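Probable histone-lysine N-methyltransferase, H3 lysine-9 specific SUVH9 (Arabidopsis thaliana, PDB 4NJ5) plays a role in gene silencing, probably by binding methylated DNA and recruiting RNA polymerase V to chromatin, and lacks methyltransferase activity. Local coordinates at residues 282-288 with 389-394. Residues are numbered along the deposited sequence; the frame is centred on the assembly and turned at random.
Sequences LAQTSFP and EYAGVA
Thr285 is held by Glu389, the last residue of strand 386-389 of the SET domain, through its N-H and by Gly392 through its hydroxyl. The N-H meets Glu389 OE2 at 3.0 Å, reaching the oxygen from above the carboxylate plane, 58° out of it. The hydroxyl OG1, placed beside its own backbone nitrogen by a chi1 of -81°, receives the N-H of Gly392 at 3.1 Å in a nearly straight bond. From there the backbones run together: Ser286 N donates to Gly392 O (3.0 Å) and Ser286 O accepts from Ala394 N (2.9 Å), a single beta bridge between Ser286 and Val393 that sets the 282-288 loop beside strand 393-395. The tightly packed part centres on the buried Thr285, Ala391 and Phe287. Ala391 CB lies 3.3 Å from Leu282 O, and Thr285 CG2 lies over the centre of the Phe287 ring, whose CD1 also touches Ala394 CB at 3.7 Å. Glu389, extended, carries its carboxylate up to the loop, where OE2 also forms a salt bridge with Arg485, a residue that in turn bonds Thr285 O; one arginine thus ties both partners to strand 485-490. The Gln284 side is looser. Its exposed side chain crosses that of Glu389 at about a right angle, CB 3.9 Å from OE1, and the amide and carboxylate are linked through a water that donates to Gln284 OE1 and Glu389 OE1. Replacing Glu389 by alanine removes the carboxylate and would probably leave Thr285 N without this acceptor and Arg485 without this salt bridge. The pre-SET region is therefore joined to the SET domain here by two backbone bonds, one hydroxyl and one carboxylate, whose negative charge is probably stabilised by the arginine.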
loop_
_atom_site.group_PDB
_atom_site.type_symbol
_atom_site.label_atom_id
_atom_site.label_comp_id
_atom_site.label_asym_id
_atom_site.label_seq_id
_atom_site.Cartn_x
_atom_site.Cartn_y
_atom_site.Cartn_z
ATOM N N LEU A 282 20.920 6.374 13.554
ATOM C CA LEU A 282 21.103 7.637 12.855
ATOM C C LEU A 282 19.928 7.869 11.912
ATOM O O LEU A 282 19.779 7.169 10.911
ATOM C CB LEU A 282 22.418 7.617 12.077
ATOM C CG LEU A 282 22.737 8.869 11.262
ATOM C CD1 LEU A 282 22.836 10.098 12.162
ATOM C CD2 LEU A 282 24.014 8.676 10.456
ATOM N N ALA A 283 19.097 8.856 12.233
ATOM C CA ALA A 283 17.816 9.029 11.553
ATOM C C ALA A 283 17.946 9.634 10.159
ATOM O O ALA A 283 17.100 9.408 9.296
ATOM C CB ALA A 283 16.866 9.857 12.408
ATOM N N GLN A 284 19.002 10.407 9.945
ATOM C CA GLN A 284 19.236 11.033 8.650
ATOM C C GLN A 284 20.674 10.790 8.216
ATOM O O GLN A 284 21.576 10.757 9.049
ATOM C CB GLN A 284 18.964 12.536 8.721
ATOM C CG GLN A 284 17.561 12.904 9.169
ATOM C CD GLN A 284 17.279 14.384 9.009
ATOM O OE1 GLN A 284 17.178 14.891 7.889
ATOM N NE2 GLN A 284 17.165 15.089 10.128
ATOM N N THR A 285 20.882 10.624 6.915
ATOM C CA THR A 285 22.217 10.386 6.377
ATOM C C THR A 285 23.189 11.497 6.763
ATOM O O THR A 285 22.865 12.680 6.666
ATOM C CB THR A 285 22.189 10.225 4.842
ATOM O OG1 THR A 285 21.801 8.886 4.511
ATOM C CG2 THR A 285 23.562 10.505 4.235
ATOM N N SER A 286 24.372 11.104 7.223
ATOM C CA SER A 286 25.411 12.066 7.563
ATOM C C SER A 286 26.370 12.278 6.394
ATOM O O SER A 286 27.083 11.364 5.980
ATOM C CB SER A 286 26.175 11.618 8.806
ATOM O OG SER A 286 27.285 12.466 9.042
ATOM N N PHE A 287 26.372 13.493 5.861
ATOM C CA PHE A 287 27.266 13.852 4.773
ATOM C C PHE A 287 28.593 14.335 5.352
ATOM O O PHE A 287 28.637 14.781 6.497
ATOM C CB PHE A 287 26.605 14.903 3.874
ATOM C CG PHE A 287 25.418 14.375 3.111
ATOM C CD1 PHE A 287 25.599 13.503 2.049
ATOM C CD2 PHE A 287 24.124 14.737 3.463
ATOM C CE1 PHE A 287 24.513 13.002 1.348
ATOM C CE2 PHE A 287 23.028 14.240 2.760
ATOM C CZ PHE A 287 23.225 13.374 1.703
ATOM N N PRO A 288 29.685 14.215 4.578
ATOM C CA PRO A 288 31.016 14.582 5.076
ATOM C C PRO A 288 31.081 16.021 5.564
ATOM O O PRO A 288 30.592 16.918 4.878
ATOM C CB PRO A 288 31.922 14.391 3.850
ATOM C CG PRO A 288 31.004 14.293 2.681
ATOM C CD PRO A 288 29.749 13.680 3.209
ATOM N N GLU A 389 13.772 7.551 5.047
ATOM C CA GLU A 389 15.051 7.711 4.378
ATOM C C GLU A 389 15.847 6.420 4.540
ATOM O O GLU A 389 15.601 5.645 5.467
ATOM C CB GLU A 389 15.811 8.890 5.004
ATOM C CG GLU A 389 17.123 9.262 4.323
ATOM C CD GLU A 389 17.740 10.540 4.884
ATOM O OE1 GLU A 389 17.039 11.267 5.622
ATOM O OE2 GLU A 389 18.925 10.820 4.587
ATOM N N TYR A 390 16.777 6.176 3.621
ATOM C CA TYR A 390 17.785 5.136 3.808
ATOM C C TYR A 390 19.038 5.813 4.361
ATOM O O TYR A 390 19.847 6.343 3.602
ATOM C CB TYR A 390 18.093 4.421 2.486
ATOM C CG TYR A 390 19.095 3.298 2.635
ATOM C CD1 TYR A 390 20.459 3.533 2.507
ATOM C CD2 TYR A 390 18.676 2.003 2.917
ATOM C CE1 TYR A 390 21.380 2.511 2.655
ATOM C CE2 TYR A 390 19.586 0.974 3.068
ATOM C CZ TYR A 390 20.939 1.233 2.937
ATOM O OH TYR A 390 21.853 0.211 3.082
ATOM N N ALA A 391 19.190 5.802 5.683
ATOM C CA ALA A 391 20.214 6.616 6.344
ATOM C C ALA A 391 21.505 5.876 6.709
ATOM O O ALA A 391 21.484 4.865 7.411
ATOM C CB ALA A 391 19.632 7.308 7.576
ATOM N N GLY A 392 22.627 6.407 6.236
ATOM C CA GLY A 392 23.936 5.873 6.559
ATOM C C GLY A 392 24.962 6.987 6.576
ATOM O O GLY A 392 24.603 8.167 6.571
ATOM N N VAL A 393 26.239 6.623 6.602
ATOM C CA VAL A 393 27.309 7.612 6.573
ATOM C C VAL A 393 27.853 7.742 5.153
ATOM O O VAL A 393 28.443 6.806 4.623
ATOM C CB VAL A 393 28.444 7.240 7.549
ATOM C CG1 VAL A 393 29.563 8.274 7.497
ATOM C CG2 VAL A 393 27.902 7.099 8.962
ATOM N N ALA A 394 27.643 8.902 4.541
ATOM C CA ALA A 394 28.051 9.123 3.155
ATOM C C ALA A 394 29.534 9.444 3.030
ATOM O O ALA A 394 30.092 10.184 3.840
ATOM C CB ALA A 394 27.212 10.224 2.518
HETATM O O HOH W 1 16.560 14.066 5.643
HETATM O O HOH W 2 19.779 9.273 2.549
#